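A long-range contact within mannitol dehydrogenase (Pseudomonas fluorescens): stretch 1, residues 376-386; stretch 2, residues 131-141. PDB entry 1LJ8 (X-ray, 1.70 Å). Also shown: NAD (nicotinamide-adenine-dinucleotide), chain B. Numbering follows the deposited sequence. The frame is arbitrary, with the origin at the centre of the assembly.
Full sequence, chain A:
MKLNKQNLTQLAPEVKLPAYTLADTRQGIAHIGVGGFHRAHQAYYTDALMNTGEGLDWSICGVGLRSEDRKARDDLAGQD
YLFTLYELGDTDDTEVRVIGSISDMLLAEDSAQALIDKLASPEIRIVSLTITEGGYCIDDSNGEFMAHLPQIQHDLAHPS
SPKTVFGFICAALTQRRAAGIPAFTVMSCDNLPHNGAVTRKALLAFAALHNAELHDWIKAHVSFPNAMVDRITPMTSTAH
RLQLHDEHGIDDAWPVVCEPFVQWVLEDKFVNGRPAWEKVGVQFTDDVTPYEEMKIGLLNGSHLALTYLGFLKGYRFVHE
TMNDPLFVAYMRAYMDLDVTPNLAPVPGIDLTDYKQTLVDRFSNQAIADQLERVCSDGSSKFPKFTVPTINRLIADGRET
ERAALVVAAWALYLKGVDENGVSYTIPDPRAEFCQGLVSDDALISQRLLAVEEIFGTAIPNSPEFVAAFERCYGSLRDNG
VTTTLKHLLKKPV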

# COMPACT_ATOMS: atom_id res chain seq x y z
N SER A 376 8.02 -7.19 1.55
CA SER A 376 6.87 -8.05 1.30
C SER A 376 6.14 -7.86 -0.01
O SER A 376 6.00 -6.74 -0.52
CB SER A 376 5.86 -7.95 2.47
OG SER A 376 5.06 -6.78 2.38
N ASP A 377 5.71 -8.98 -0.58
CA ASP A 377 4.91 -8.96 -1.80
C ASP A 377 5.61 -8.32 -3.01
O ASP A 377 5.00 -7.55 -3.79
CB ASP A 377 3.56 -8.24 -1.48
CG ASP A 377 2.46 -8.54 -2.49
OD1 ASP A 377 2.65 -9.44 -3.36
OD2 ASP A 377 1.38 -7.87 -2.40
N GLY A 378 6.88 -8.65 -3.16
CA GLY A 378 7.62 -8.15 -4.32
C GLY A 378 6.96 -8.63 -5.61
O GLY A 378 7.01 -7.93 -6.63
N SER A 379 6.36 -9.84 -5.60
CA SER A 379 5.71 -10.33 -6.83
C SER A 379 4.61 -9.37 -7.30
O SER A 379 4.42 -9.20 -8.52
CB SER A 379 5.14 -11.75 -6.63
OG SER A 379 4.09 -11.75 -5.67
N SER A 380 3.93 -8.69 -6.38
CA SER A 380 2.91 -7.73 -6.80
C SER A 380 3.47 -6.31 -6.94
O SER A 380 2.92 -5.49 -7.69
CB SER A 380 1.74 -7.64 -5.78
OG SER A 380 1.17 -8.92 -5.47
N LYS A 381 4.53 -6.00 -6.19
CA LYS A 381 5.09 -4.65 -6.19
C LYS A 381 5.99 -4.34 -7.38
O LYS A 381 5.95 -3.21 -7.88
CB LYS A 381 5.87 -4.41 -4.89
CG LYS A 381 4.96 -4.34 -3.68
CD LYS A 381 5.78 -4.28 -2.42
CE LYS A 381 4.80 -4.00 -1.21
NZ LYS A 381 5.57 -4.05 0.05
N PHE A 382 6.78 -5.30 -7.82
CA PHE A 382 7.64 -5.02 -8.96
C PHE A 382 6.97 -4.38 -10.18
O PHE A 382 7.47 -3.38 -10.68
CB PHE A 382 8.44 -6.27 -9.40
CG PHE A 382 9.82 -6.35 -8.74
CD1 PHE A 382 10.02 -7.16 -7.64
CD2 PHE A 382 10.88 -5.58 -9.21
CE1 PHE A 382 11.24 -7.22 -7.00
CE2 PHE A 382 12.13 -5.62 -8.57
CZ PHE A 382 12.32 -6.45 -7.46
N PRO A 383 5.83 -4.93 -10.68
CA PRO A 383 5.18 -4.33 -11.86
C PRO A 383 4.61 -2.94 -11.63
O PRO A 383 4.35 -2.22 -12.60
CB PRO A 383 4.07 -5.37 -12.25
CG PRO A 383 3.77 -6.07 -10.89
CD PRO A 383 5.19 -6.21 -10.29
N LYS A 384 4.40 -2.56 -10.37
CA LYS A 384 3.91 -1.22 -10.07
C LYS A 384 5.03 -0.22 -9.83
O LYS A 384 4.96 0.92 -10.30
CB LYS A 384 3.05 -1.21 -8.80
CG LYS A 384 1.59 -1.45 -9.04
CD LYS A 384 1.33 -2.82 -9.57
CE LYS A 384 -0.18 -3.01 -9.82
NZ LYS A 384 -0.47 -4.27 -10.54
N PHE A 385 6.06 -0.65 -9.10
CA PHE A 385 7.10 0.27 -8.64
C PHE A 385 8.37 0.39 -9.44
O PHE A 385 9.00 1.47 -9.40
CB PHE A 385 7.61 -0.11 -7.22
CG PHE A 385 6.54 -0.20 -6.14
CD1 PHE A 385 6.88 -0.75 -4.88
CD2 PHE A 385 5.22 0.27 -6.34
CE1 PHE A 385 5.90 -0.82 -3.83
CE2 PHE A 385 4.24 0.20 -5.29
CZ PHE A 385 4.59 -0.34 -4.05
N THR A 386 8.72 -0.69 -10.14
CA THR A 386 10.04 -0.78 -10.78
C THR A 386 10.03 -1.12 -12.27
O THR A 386 10.78 -0.55 -13.06
CB THR A 386 10.84 -1.84 -10.02
OG1 THR A 386 10.84 -1.47 -8.63
CG2 THR A 386 12.28 -1.99 -10.58
PA NAD B . -1.37 -4.36 6.28
O1A NAD B . -0.63 -5.58 6.06
O2A NAD B . -1.45 -3.69 7.61
O5B NAD B . -2.89 -4.55 5.83
C5B NAD B . -3.19 -5.04 4.49
C4B NAD B . -4.72 -5.18 4.59
O4B NAD B . -5.18 -5.63 3.25
C3B NAD B . -5.25 -6.33 5.52
O3B NAD B . -6.48 -5.86 6.08
C2B NAD B . -5.42 -7.51 4.55
O2B NAD B . -6.33 -8.49 5.02
C1B NAD B . -5.99 -6.80 3.34
N9A NAD B . -5.88 -7.50 2.10
C8A NAD B . -4.80 -8.13 1.50
N7A NAD B . -5.10 -8.62 0.32
C5A NAD B . -6.44 -8.30 0.15
C6A NAD B . -7.28 -8.57 -0.94
N6A NAD B . -6.92 -9.20 -2.06
N1A NAD B . -8.60 -8.15 -0.85
C2A NAD B . -9.07 -7.48 0.27
N3A NAD B . -8.25 -7.18 1.35
C4A NAD B . -6.93 -7.63 1.23
O3 NAD B . -0.81 -3.33 5.21
PN NAD B . -0.77 -1.72 5.20
O1N NAD B . 0.52 -1.28 5.73
O2N NAD B . -1.99 -1.25 5.86
O5D NAD B . -0.75 -1.40 3.65
C5D NAD B . -1.91 -1.72 2.90
C4D NAD B . -1.78 -0.98 1.64
O4D NAD B . -1.92 0.45 1.77
C3D NAD B . -0.48 -1.19 0.78
O3D NAD B . -0.47 -2.43 0.09
C2D NAD B . -0.43 0.06 -0.08
O2D NAD B . -1.14 -0.12 -1.29
C1D NAD B . -1.06 1.14 0.83
N1N NAD B . -0.09 2.00 1.53
C2N NAD B . 0.68 1.61 2.64
C3N NAD B . 1.61 2.49 3.12
C7N NAD B . 2.49 2.06 4.31
O7N NAD B . 3.45 2.79 4.59
N7N NAD B . 2.28 0.93 4.95
C4N NAD B . 1.81 3.81 2.49
C5N NAD B . 0.98 4.18 1.39
C6N NAD B . 0.00 3.27 0.88
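Stretch 2 131-141: ITEGGYCIDDS

Segments remote in sequence often meet through a few direct contacts and a few ordered waters, and mannitol dehydrogenase offers a compact example. Stretch 1 is mainly a helix, 378-385, kinked near Pro383. Stretch 2 is largely irregular: two type I turns, Thr132 to Gly135 and Gly134 to Cys137, precede a short, weakly bonded strand about 138-139. The two stretches run in the same sense, with Gly134 CA 4.7 Å from Ser380 CA and, further along, Asp140 CA 6.6 Å from Pro383 CA.

The backbones come nearest where the first turn meets the helix. Gly134 N lies 3.6 Å from Ser380 CB, and a side chain on Gly134 would run into Ser380 OG. Glu133, the most covered residue, sets CB 4.1 Å from Ser380 O and OE2 3.2 Å from Phe385 CZ, at the ring edge.

Charge pairing secures the far end: Lys384 NZ donates to Asp140 OD2 at 2.7 Å in a salt bridge, the one direct hydrogen bond between the stretches.

Water adds further links. One molecule joins Asp377 OD2 to Thr132 OG1 and Gly134 N; a second links Asp377 OD2 with Glu133 OE1, which also accepts from NAD O3D at 2.7 Å, tying the contact to the cofactor; two more accept from Lys384 NZ, one donating to Ile138 O and the other to Ser380 O and weakly to Glu133 O.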

# COMPACT_ATOMS: atom_id res chain seq x y z
N ILE A 131 -6.41 -2.71 -0.34
CA ILE A 131 -6.41 -4.19 -0.57
C ILE A 131 -5.08 -4.70 -1.11
O ILE A 131 -4.98 -5.86 -1.54
CB ILE A 131 -7.53 -4.59 -1.57
CG1 ILE A 131 -7.35 -3.87 -2.93
CG2 ILE A 131 -8.89 -4.21 -0.98
CD1 ILE A 131 -8.35 -4.40 -4.04
N THR A 132 -4.07 -3.83 -1.04
CA THR A 132 -2.69 -4.06 -1.50
C THR A 132 -2.48 -3.96 -3.00
O THR A 132 -3.42 -4.05 -3.80
CB THR A 132 -2.02 -5.41 -0.97
OG1 THR A 132 -2.46 -6.55 -1.75
CG2 THR A 132 -2.30 -5.58 0.55
N GLU A 133 -1.20 -3.80 -3.37
CA GLU A 133 -0.79 -3.59 -4.75
C GLU A 133 -1.25 -4.66 -5.75
O GLU A 133 -1.54 -4.32 -6.91
CB GLU A 133 0.74 -3.46 -4.84
CG GLU A 133 1.33 -2.16 -4.21
CD GLU A 133 1.50 -2.16 -2.70
OE1 GLU A 133 1.10 -3.12 -2.00
OE2 GLU A 133 2.07 -1.16 -2.18
N GLY A 134 -1.32 -5.90 -5.29
CA GLY A 134 -1.73 -6.95 -6.20
C GLY A 134 -3.21 -7.32 -6.07
O GLY A 134 -3.65 -8.27 -6.74
N GLY A 135 -3.98 -6.59 -5.25
CA GLY A 135 -5.40 -6.96 -5.08
C GLY A 135 -6.36 -6.64 -6.23
O GLY A 135 -7.51 -7.06 -6.21
N TYR A 136 -5.89 -5.93 -7.26
CA TYR A 136 -6.79 -5.50 -8.33
C TYR A 136 -6.90 -6.44 -9.54
O TYR A 136 -7.74 -6.22 -10.42
CB TYR A 136 -6.40 -4.09 -8.78
CG TYR A 136 -6.53 -3.07 -7.65
CD1 TYR A 136 -5.58 -3.00 -6.62
CD2 TYR A 136 -7.65 -2.24 -7.59
CE1 TYR A 136 -5.76 -2.12 -5.55
CE2 TYR A 136 -7.86 -1.34 -6.50
CZ TYR A 136 -6.90 -1.29 -5.49
OH TYR A 136 -7.11 -0.43 -4.44
N CYS A 137 -6.03 -7.43 -9.56
CA CYS A 137 -6.07 -8.45 -10.58
C CYS A 137 -5.98 -7.98 -12.02
O CYS A 137 -6.70 -8.51 -12.88
CB CYS A 137 -7.35 -9.29 -10.41
SG CYS A 137 -7.49 -9.99 -8.72
N ILE A 138 -5.16 -6.97 -12.29
CA ILE A 138 -4.96 -6.55 -13.69
C ILE A 138 -3.52 -6.95 -14.00
O ILE A 138 -2.61 -6.65 -13.21
CB ILE A 138 -5.06 -5.01 -13.91
CG1 ILE A 138 -6.50 -4.53 -13.68
CG2 ILE A 138 -4.54 -4.64 -15.36
CD1 ILE A 138 -7.44 -4.96 -14.73
N ASP A 139 -3.31 -7.63 -15.13
CA ASP A 139 -1.96 -8.05 -15.56
C ASP A 139 -1.35 -6.80 -16.24
O ASP A 139 -1.82 -6.38 -17.31
CB ASP A 139 -2.10 -9.20 -16.56
CG ASP A 139 -0.75 -9.73 -17.09
OD1 ASP A 139 0.28 -9.02 -17.06
OD2 ASP A 139 -0.76 -10.89 -17.57
N ASP A 140 -0.33 -6.19 -15.63
CA ASP A 140 0.28 -4.98 -16.21
C ASP A 140 0.97 -5.16 -17.56
O ASP A 140 1.11 -4.19 -18.30
CB ASP A 140 1.25 -4.36 -15.21
CG ASP A 140 0.55 -3.94 -13.95
OD1 ASP A 140 -0.39 -3.14 -14.09
OD2 ASP A 140 0.90 -4.42 -12.85
N SER A 141 1.39 -6.36 -17.91
CA SER A 141 2.05 -6.48 -19.21
C SER A 141 1.10 -6.22 -20.36
O SER A 141 1.49 -5.61 -21.36
CB SER A 141 2.69 -7.85 -19.42
OG SER A 141 1.77 -8.91 -19.24
O HOH W 1 -1.03 -7.97 -3.25
O HOH W 2 1.53 -5.62 -0.98
O HOH W 3 0.57 -6.24 -8.78
O HOH W 4 -3.23 -4.31 -11.29